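Local coordinates for protein CocE/NonD family hydrolase (Staphylococcus aureus subsp. aureus COL, PDB 3III) that is a CocE/NonD-family hydrolase that probably hydrolyses ester or amide bonds, combining an alpha/beta-hydrolase domain with a C-terminal beta domain, its substrate unknown, at residues 148-153 / 163-168; 352-357 / 404-409. One frame throughout, in Å; residues are numbered along the deposited sequence.

Interaction 1: 148-153 / 163-168; sequences EVIEWA and IGTNGV
Ile150, near the middle of the segment on helix 140-154, settles against Ile163 at the beginning of the strand segment, their CA atoms 6.7 Å apart. The two side chains cross obliquely. Ile150 touches with its short branch: CG2, anti to the backbone N (chi1 -69°, measured to CG1), lies 4.0 Å from Ile163 CG1 and almost as close to CB of the same residue. The longer branch runs on along the strand and brings CD1 to 4.3 Å from Thr165 CG2, a looser contact. Ile163 reaches up to the helix backbone as well, its CG1 lying 3.7 Å from the carbonyl O of Ile150. From there the second torsion (chi2 -42°) folds CD1 toward the next helical turn, where it meets Ala153 CB at 3.9 Å. The small alanine methyl thus receives the tip of the isoleucine, and no hydrogen bond joins the segments. Thr165 divides its branches: the methyl faces Ile150, while OG1 hydrogen-bonds Gln175 on the following helix. Met71 of strand 67-74 extends the apolar layer under Val149, Ile150 and Ala153. The axes of the two short segments run at 138° and approach to 9.5 Å. This is helix-on-sheet packing in a beta-alpha-beta crossover: helix 140-154 links strand 119-124 to strand 162-168 past strand 67-74. Strand 162-168 then turns into helix 170-179, consistent with the nucleophile elbow of an alpha/beta hydrolase.

Interaction 2: 352-357 / 404-409; sequences FPLPNA and ELVGNM
Leu354 and Val406 face each other with no direct backbone hydrogen bond between them; a water accepts from Leu354 N at 2.9 Å and donates to Val406 O at 2.9 Å. The loop is shaped by a cis peptide before Pro353 and a type I turn from Leu354 to Ala357, whereas segment 404-409 turns a corner at Gly407. Beside the water the Leu354 side chain lies against that of Val406, with CD2 of Leu354 3.9 Å from CG1 of Val406, the branch anti to the valine's backbone N. Phe352 extends its ring toward the corner (chi1 -177°), where CE1 comes within 4.2 Å of Gly407 CA at an oblique approach. Farther round the ring, the amide ND2 of Asn408 lies at the edge, near the ring plane, 4.5 Å from CZ; this is a contact and not a hydrogen bond. Gly407 has phi 136° and psi -160°, backbone angles that favour glycine. Tyr335 of strand 333-338 and Val559 of strand 553-559 both pack on Leu354 and Val406, while Phe279 of helix 275-284 meets the Phe352 ring, so the contact sits where the beta domain borders the hydrolase sheet.

Both interactions are buried, but they belong to different parts of the molecule, with centres 33 Å apart and nearest atoms about 18 Å apart. They share no element and follow one another along the chain. Interaction 1 is local in sequence and joins regular elements, a helix and a strand inside the hydrolase domain, almost wholly through aliphatic side chains, one of which also lies against a helix carbonyl. Interaction 2 brings together residues far apart in sequence, a loop and a strand corner of the C-terminal region, and its chemistry is more mixed: an aliphatic pair, an aromatic ring near a glycine and an amide, and a water that bridges the two backbones, which form no hydrogen bond with each other directly.

Interaction 1: 148-153 / 163-168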
loop_
_atom_site.group_PDB
_atom_site.type_symbol
_atom_site.label_atom_id
_atom_site.label_comp_id
_atom_site.label_asym_id
_atom_site.label_seq_id
_atom_site.Cartn_x
_atom_site.Cartn_y
_atom_site.Cartn_z
ATOM N N GLU A 148 -11.802 12.051 17.229
ATOM C CA GLU A 148 -12.730 13.116 17.637
ATOM C C GLU A 148 -13.730 13.517 16.522
ATOM O O GLU A 148 -14.943 13.786 16.798
ATOM C CB GLU A 148 -11.984 14.347 18.197
ATOM C CG GLU A 148 -11.210 14.107 19.483
ATOM C CD GLU A 148 -10.978 15.371 20.309
ATOM O OE1 GLU A 148 -11.999 15.947 20.716
ATOM O OE2 GLU A 148 -9.801 15.767 20.547
ATOM N N VAL A 149 -13.264 13.555 15.281
ATOM C CA VAL A 149 -14.110 13.960 14.189
ATOM C C VAL A 149 -15.179 12.875 13.907
ATOM O O VAL A 149 -16.348 13.215 13.600
ATOM C CB VAL A 149 -13.304 14.359 12.908
ATOM C CG1 VAL A 149 -14.246 14.840 11.807
ATOM C CG2 VAL A 149 -12.239 15.493 13.253
ATOM N N ILE A 150 -14.796 11.595 14.010
ATOM C CA ILE A 150 -15.743 10.480 13.858
ATOM C C ILE A 150 -16.857 10.604 14.861
ATOM O O ILE A 150 -18.031 10.524 14.507
ATOM C CB ILE A 150 -15.043 9.080 13.975
ATOM C CG1 ILE A 150 -14.144 8.873 12.764
ATOM C CG2 ILE A 150 -16.067 7.970 14.160
ATOM C CD1 ILE A 150 -13.163 7.726 12.892
ATOM N N GLU A 151 -16.496 10.815 16.125
ATOM C CA GLU A 151 -17.476 10.885 17.201
ATOM C C GLU A 151 -18.344 12.129 17.105
ATOM O O GLU A 151 -19.519 12.076 17.434
ATOM C CB GLU A 151 -16.784 10.750 18.562
ATOM C CG GLU A 151 -16.123 9.363 18.740
ATOM C CD GLU A 151 -17.099 8.188 18.504
ATOM O OE1 GLU A 151 -18.113 8.124 19.257
ATOM O OE2 GLU A 151 -16.871 7.352 17.583
ATOM N N TRP A 152 -17.781 13.237 16.635
ATOM C CA TRP A 152 -18.546 14.456 16.396
ATOM C C TRP A 152 -19.618 14.253 15.296
ATOM O O TRP A 152 -20.781 14.635 15.474
ATOM C CB TRP A 152 -17.598 15.568 15.993
ATOM C CG TRP A 152 -18.297 16.826 15.543
ATOM C CD1 TRP A 152 -18.706 17.864 16.327
ATOM C CD2 TRP A 152 -18.659 17.151 14.220
ATOM N NE1 TRP A 152 -19.304 18.824 15.553
ATOM C CE2 TRP A 152 -19.291 18.403 14.255
ATOM C CE3 TRP A 152 -18.500 16.508 12.986
ATOM C CZ2 TRP A 152 -19.769 19.029 13.102
ATOM C CZ3 TRP A 152 -18.954 17.140 11.852
ATOM C CH2 TRP A 152 -19.599 18.381 11.923
ATOM N N ALA A 153 -19.207 13.625 14.202
ATOM C CA ALA A 153 -20.053 13.324 13.072
ATOM C C ALA A 153 -21.233 12.469 13.477
ATOM O O ALA A 153 -22.316 12.677 12.980
ATOM C CB ALA A 153 -19.242 12.595 11.976
ATOM N N ILE A 163 -20.691 5.747 11.174
ATOM C CA ILE A 163 -19.633 6.287 10.352
ATOM C C ILE A 163 -18.783 5.139 9.790
ATOM O O ILE A 163 -18.404 4.194 10.501
ATOM C CB ILE A 163 -18.723 7.216 11.139
ATOM C CG1 ILE A 163 -19.480 8.254 12.020
ATOM C CG2 ILE A 163 -17.585 7.741 10.231
ATOM C CD1 ILE A 163 -20.655 8.944 11.532
ATOM N N GLY A 164 -18.515 5.220 8.513
ATOM C CA GLY A 164 -17.605 4.331 7.831
ATOM C C GLY A 164 -16.518 5.179 7.150
ATOM O O GLY A 164 -16.793 6.181 6.431
ATOM N N THR A 165 -15.278 4.761 7.297
ATOM C CA THR A 165 -14.171 5.446 6.642
ATOM C C THR A 165 -13.756 4.770 5.363
ATOM O O THR A 165 -13.959 3.554 5.185
ATOM C CB THR A 165 -12.980 5.579 7.584
ATOM O OG1 THR A 165 -12.613 4.291 8.062
ATOM C CG2 THR A 165 -13.297 6.527 8.785
ATOM N N ASN A 166 -13.201 5.558 4.432
ATOM C CA ASN A 166 -12.960 5.054 3.087
ATOM C C ASN A 166 -11.969 5.935 2.381
ATOM O O ASN A 166 -12.062 7.159 2.484
ATOM C CB ASN A 166 -14.292 5.107 2.325
ATOM C CG ASN A 166 -14.277 4.420 0.982
ATOM O OD1 ASN A 166 -13.244 4.014 0.445
ATOM N ND2 ASN A 166 -15.488 4.304 0.383
ATOM N N GLY A 167 -11.056 5.354 1.623
ATOM C CA GLY A 167 -10.122 6.146 0.876
ATOM C C GLY A 167 -8.799 5.414 0.613
ATOM O O GLY A 167 -8.561 4.349 1.167
ATOM N N VAL A 168 -7.947 6.057 -0.193
ATOM C CA VAL A 168 -6.740 5.437 -0.764
ATOM C C VAL A 168 -5.500 6.108 -0.199
ATOM O O VAL A 168 -5.503 7.339 0.029
ATOM C CB VAL A 168 -6.761 5.601 -2.325
ATOM C CG1 VAL A 168 -5.529 4.997 -2.970
ATOM C CG2 VAL A 168 -8.093 4.918 -2.879
#

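Interaction 2: 352-357 / 404-409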
loop_
_atom_site.group_PDB
_atom_site.type_symbol
_atom_site.label_atom_id
_atom_site.label_comp_id
_atom_site.label_asym_id
_atom_site.label_seq_id
_atom_site.Cartn_x
_atom_site.Cartn_y
_atom_site.Cartn_z
ATOM N N PHE A 352 -6.254 -15.427 3.997
ATOM C CA PHE A 352 -4.895 -15.119 3.558
ATOM C C PHE A 352 -3.977 -15.119 4.752
ATOM O O PHE A 352 -4.301 -14.492 5.731
ATOM C CB PHE A 352 -4.806 -13.786 2.818
ATOM C CG PHE A 352 -3.433 -13.515 2.299
ATOM C CD1 PHE A 352 -3.070 -13.930 1.049
ATOM C CD2 PHE A 352 -2.494 -12.933 3.091
ATOM C CE1 PHE A 352 -1.807 -13.724 0.578
ATOM C CE2 PHE A 352 -1.198 -12.763 2.633
ATOM C CZ PHE A 352 -0.877 -13.161 1.361
ATOM N N PRO A 353 -2.821 -15.796 4.674
ATOM C CA PRO A 353 -2.316 -16.618 3.547
ATOM C C PRO A 353 -3.296 -17.686 3.134
ATOM O O PRO A 353 -4.117 -18.173 3.944
ATOM C CB PRO A 353 -1.023 -17.260 4.099
ATOM C CG PRO A 353 -0.563 -16.351 5.256
ATOM C CD PRO A 353 -1.847 -15.725 5.810
ATOM N N LEU A 354 -3.264 -18.021 1.858
ATOM C CA LEU A 354 -4.152 -19.061 1.301
ATOM C C LEU A 354 -4.026 -20.388 2.029
ATOM O O LEU A 354 -2.930 -20.931 2.205
ATOM C CB LEU A 354 -3.915 -19.259 -0.196
ATOM C CG LEU A 354 -4.743 -18.405 -1.148
ATOM C CD1 LEU A 354 -4.810 -16.977 -0.755
ATOM C CD2 LEU A 354 -4.285 -18.559 -2.591
ATOM N N PRO A 355 -5.161 -20.938 2.474
ATOM C CA PRO A 355 -5.050 -22.152 3.294
ATOM C C PRO A 355 -4.520 -23.352 2.528
ATOM O O PRO A 355 -3.973 -24.225 3.138
ATOM C CB PRO A 355 -6.481 -22.419 3.755
ATOM C CG PRO A 355 -7.314 -21.589 2.963
ATOM C CD PRO A 355 -6.545 -20.486 2.365
ATOM N N ASN A 356 -4.623 -23.369 1.209
ATOM C CA ASN A 356 -4.008 -24.451 0.460
ATOM C C ASN A 356 -2.562 -24.201 -0.060
ATOM O O ASN A 356 -2.084 -24.935 -0.940
ATOM C CB ASN A 356 -4.919 -24.856 -0.681
ATOM C CG ASN A 356 -5.093 -23.756 -1.694
ATOM O OD1 ASN A 356 -5.102 -22.544 -1.337
ATOM N ND2 ASN A 356 -5.241 -24.145 -2.962
ATOM N N ALA A 357 -1.847 -23.213 0.480
ATOM C CA ALA A 357 -0.524 -22.909 -0.067
ATOM C C ALA A 357 0.423 -24.033 0.357
ATOM O O ALA A 357 0.354 -24.484 1.484
ATOM C CB ALA A 357 -0.019 -21.518 0.407
ATOM N N GLU A 404 0.472 -21.934 -10.027
ATOM C CA GLU A 404 0.104 -20.630 -9.445
ATOM C C GLU A 404 0.834 -20.371 -8.137
ATOM O O GLU A 404 0.779 -21.178 -7.214
ATOM C CB GLU A 404 -1.404 -20.480 -9.272
ATOM C CG GLU A 404 -2.148 -20.650 -10.622
ATOM C CD GLU A 404 -3.651 -20.474 -10.585
ATOM O OE1 GLU A 404 -4.274 -20.383 -9.499
ATOM O OE2 GLU A 404 -4.223 -20.427 -11.706
ATOM N N LEU A 405 1.515 -19.230 -8.083
ATOM C CA LEU A 405 2.218 -18.770 -6.906
ATOM C C LEU A 405 1.483 -17.552 -6.347
ATOM O O LEU A 405 1.441 -16.500 -6.968
ATOM C CB LEU A 405 3.654 -18.374 -7.243
ATOM C CG LEU A 405 4.528 -19.502 -7.812
ATOM C CD1 LEU A 405 5.933 -18.976 -7.760
ATOM C CD2 LEU A 405 4.377 -20.825 -7.066
ATOM N N VAL A 406 0.898 -17.693 -5.163
ATOM C CA VAL A 406 0.148 -16.600 -4.559
ATOM C C VAL A 406 0.498 -16.485 -3.099
ATOM O O VAL A 406 0.135 -17.329 -2.300
ATOM C CB VAL A 406 -1.362 -16.776 -4.744
ATOM C CG1 VAL A 406 -2.150 -15.598 -4.065
ATOM C CG2 VAL A 406 -1.764 -16.859 -6.235
ATOM N N GLY A 407 1.138 -15.387 -2.750
ATOM C CA GLY A 407 1.563 -15.146 -1.410
ATOM C C GLY A 407 2.979 -14.603 -1.291
ATOM O O GLY A 407 3.521 -13.979 -2.248
ATOM N N ASN A 408 3.552 -14.756 -0.094
ATOM C CA ASN A 408 4.926 -14.335 0.187
ATOM C C ASN A 408 5.905 -15.337 -0.385
ATOM O O ASN A 408 5.559 -16.486 -0.561
ATOM C CB ASN A 408 5.147 -14.190 1.699
ATOM C CG ASN A 408 4.567 -12.871 2.276
ATOM O OD1 ASN A 408 5.258 -11.834 2.301
ATOM N ND2 ASN A 408 3.347 -12.934 2.811
HETATM N N MSE A 409 7.122 -14.886 -0.697
HETATM C CA MSE A 409 8.239 -15.792 -0.981
HETATM C C MSE A 409 9.399 -15.338 -0.155
HETATM O O MSE A 409 9.513 -14.151 0.182
HETATM C CB MSE A 409 8.628 -15.730 -2.449
HETATM C CG MSE A 409 7.451 -15.791 -3.412
HETATM SE SE MSE A 409 8.106 -16.228 -5.261
HETATM C CE MSE A 409 6.568 -15.404 -6.311
HETATM O O HOH W 1 -0.897 -17.399 0.394
#